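Local coordinates for protein chorismatase (Streptomyces hygroscopicus, PDB 4BPS) that hydrolyses chorismate to a dihydroxycyclohexadiene carboxylic acid and pyruvate, supplying a step in the biosynthesis of the immunosuppressants FK506 and FK520, at residues A[41-46]-A[71-76]. Sequence-based numbering, arbitrary orientation.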
loop_
_atom_site.group_PDB
_atom_site.type_symbol
_atom_site.label_atom_id
_atom_site.label_comp_id
_atom_site.label_asym_id
_atom_site.label_seq_id
_atom_site.Cartn_x
_atom_site.Cartn_y
_atom_site.Cartn_z
ATOM N N LEU A 41 -3.328 -10.175 8.346
ATOM C CA LEU A 41 -4.677 -9.815 7.940
ATOM C C LEU A 41 -4.958 -8.351 8.237
ATOM O O LEU A 41 -4.676 -7.873 9.339
ATOM C CB LEU A 41 -5.700 -10.675 8.725
ATOM C CG LEU A 41 -5.608 -12.202 8.696
ATOM C CD1 LEU A 41 -4.784 -12.692 9.859
ATOM C CD2 LEU A 41 -6.991 -12.762 8.752
ATOM N N ILE A 42 -5.547 -7.660 7.267
ATOM C CA ILE A 42 -5.988 -6.278 7.439
ATOM C C ILE A 42 -7.486 -6.230 7.172
ATOM O O ILE A 42 -7.939 -6.556 6.071
ATOM C CB ILE A 42 -5.261 -5.317 6.468
ATOM C CG1 ILE A 42 -3.737 -5.428 6.639
ATOM C CG2 ILE A 42 -5.779 -3.901 6.653
ATOM C CD1 ILE A 42 -3.217 -5.037 8.016
ATOM N N GLU A 43 -8.240 -5.851 8.200
ATOM C CA GLU A 43 -9.702 -5.766 8.090
ATOM C C GLU A 43 -10.126 -4.365 7.683
ATOM O O GLU A 43 -10.006 -3.410 8.449
ATOM C CB GLU A 43 -10.350 -6.147 9.423
ATOM C CG GLU A 43 -9.934 -7.537 9.858
ATOM C CD GLU A 43 -10.523 -7.949 11.174
ATOM O OE1 GLU A 43 -10.694 -7.081 12.055
ATOM O OE2 GLU A 43 -10.799 -9.151 11.341
ATOM N N HIS A 44 -10.596 -4.220 6.445
ATOM C CA HIS A 44 -11.121 -2.949 5.948
ATOM C C HIS A 44 -12.584 -2.852 6.295
ATOM O O HIS A 44 -13.345 -3.769 6.043
ATOM C CB HIS A 44 -10.974 -2.897 4.425
ATOM C CG HIS A 44 -9.549 -2.854 3.994
ATOM N ND1 HIS A 44 -8.803 -1.694 4.014
ATOM C CD2 HIS A 44 -8.724 -3.854 3.600
ATOM C CE1 HIS A 44 -7.570 -1.991 3.634
ATOM N NE2 HIS A 44 -7.499 -3.289 3.368
ATOM N N GLY A 45 -13.003 -1.751 6.890
ATOM C CA GLY A 45 -14.382 -1.647 7.321
ATOM C C GLY A 45 -14.652 -0.283 7.932
ATOM O O GLY A 45 -13.969 0.700 7.610
ATOM N N THR A 46 -15.625 -0.254 8.834
ATOM C CA THR A 46 -16.152 0.982 9.377
ATOM C C THR A 46 -15.671 1.267 10.812
ATOM O O THR A 46 -16.303 2.020 11.559
ATOM C CB THR A 46 -17.698 1.002 9.308
ATOM O OG1 THR A 46 -18.201 -0.088 10.099
ATOM C CG2 THR A 46 -18.198 0.890 7.892
ATOM N N ALA A 71 -17.119 -3.909 3.813
ATOM C CA ALA A 71 -16.028 -4.426 4.621
ATOM C C ALA A 71 -15.528 -5.728 4.036
ATOM O O ALA A 71 -16.315 -6.504 3.491
ATOM C CB ALA A 71 -16.488 -4.634 6.063
ATOM N N PHE A 72 -14.224 -5.981 4.149
ATOM C CA PHE A 72 -13.654 -7.259 3.726
ATOM C C PHE A 72 -12.297 -7.388 4.387
ATOM O O PHE A 72 -11.769 -6.411 4.945
ATOM C CB PHE A 72 -13.521 -7.354 2.181
ATOM C CG PHE A 72 -12.380 -6.552 1.629
ATOM C CD1 PHE A 72 -12.489 -5.169 1.459
ATOM C CD2 PHE A 72 -11.189 -7.166 1.285
ATOM C CE1 PHE A 72 -11.413 -4.443 0.959
ATOM C CE2 PHE A 72 -10.120 -6.454 0.793
ATOM C CZ PHE A 72 -10.234 -5.081 0.626
ATOM N N THR A 73 -11.720 -8.590 4.345
ATOM C CA THR A 73 -10.392 -8.824 4.897
ATOM C C THR A 73 -9.378 -9.044 3.784
ATOM O O THR A 73 -9.567 -9.867 2.867
ATOM C CB THR A 73 -10.389 -10.038 5.835
ATOM O OG1 THR A 73 -11.372 -9.815 6.841
ATOM C CG2 THR A 73 -9.044 -10.233 6.532
ATOM N N GLU A 74 -8.311 -8.264 3.857
ATOM C CA GLU A 74 -7.158 -8.400 2.974
ATOM C C GLU A 74 -6.164 -9.322 3.680
ATOM O O GLU A 74 -5.643 -8.974 4.739
ATOM C CB GLU A 74 -6.557 -7.011 2.755
ATOM C CG GLU A 74 -5.209 -6.958 2.067
ATOM C CD GLU A 74 -4.649 -5.551 2.029
ATOM O OE1 GLU A 74 -5.442 -4.575 1.961
ATOM O OE2 GLU A 74 -3.401 -5.397 2.072
ATOM N N VAL A 75 -5.912 -10.504 3.108
ATOM C CA VAL A 75 -5.083 -11.517 3.748
ATOM C C VAL A 75 -3.801 -11.705 2.938
ATOM O O VAL A 75 -3.861 -11.996 1.743
ATOM C CB VAL A 75 -5.816 -12.873 3.863
ATOM C CG1 VAL A 75 -4.988 -13.837 4.697
ATOM C CG2 VAL A 75 -7.234 -12.704 4.461
ATOM N N TRP A 76 -2.661 -11.546 3.602
ATOM C CA TRP A 76 -1.363 -11.800 2.989
ATOM C C TRP A 76 -0.896 -13.202 3.353
ATOM O O TRP A 76 -1.071 -13.671 4.490
ATOM C CB TRP A 76 -0.363 -10.708 3.384
ATOM C CG TRP A 76 -0.684 -9.487 2.605
ATOM C CD1 TRP A 76 -1.485 -8.454 2.988
ATOM C CD2 TRP A 76 -0.325 -9.254 1.245
ATOM N NE1 TRP A 76 -1.625 -7.559 1.934
ATOM C CE2 TRP A 76 -0.922 -8.042 0.853
ATOM C CE3 TRP A 76 0.450 -9.955 0.318
ATOM C CZ2 TRP A 76 -0.753 -7.510 -0.428
ATOM C CZ3 TRP A 76 0.621 -9.421 -0.948
ATOM C CH2 TRP A 76 0.025 -8.215 -1.310
HETATM O O HOH W 1 -10.937 -11.018 9.328
#
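His-44 lies beside Phe-72 and reaches with its ring to the carboxylate of Glu-74. Its CB sits 3.6 Å from Phe-72 O and also meets CE1 of that ring. With CG anti to the carbonyl carbon (chi1 -67°), that atom is set 3.9 Å from Phe-72 CE1. CD2 comes to 3.6 Å from Phe-72 CZ; the ring planes are near parallel but slid apart, with little overlap. At the tip, NE2 donates to Glu-74 OE1 (2.8 Å), nearly within the imidazole plane yet 33° out of the carboxylate plane, on its anti side. ND1 is bonded to Thr-64 OG1, so both ring nitrogens are engaged. An alanine in place of His-44 would probably leave Glu-74 OE1 without its imidazole donor and open a gap beside Phe-72 CZ. Strands 41-44 and 72-76 run antiparallel, at 162°, as neighbours in a mixed sheet of this YjgF-fold protein; the His-44 and Glu-338 (proton acceptor) side chains are about 12 Å apart. Reciprocal backbone bonds join Ile-42 to Glu-74 and His-44 to Phe-72. Trp-76 NE1 donates to Glu-74 OE2 (2.8 Å) and Lys-297 forms a salt bridge with OE1, which probably restricts the carboxylate's rotation. Across the other sheet face, Leu-41 CD2 packs on Thr-73 CG2 (3.9 Å), while a water O lies 2.7 Å from Glu-43 OE2, to which it donates, and 2.8 Å from Thr-73 OG1; Arg-59 pairs with Glu-43 OE1, and Thr-27 with the threonine hydroxyl.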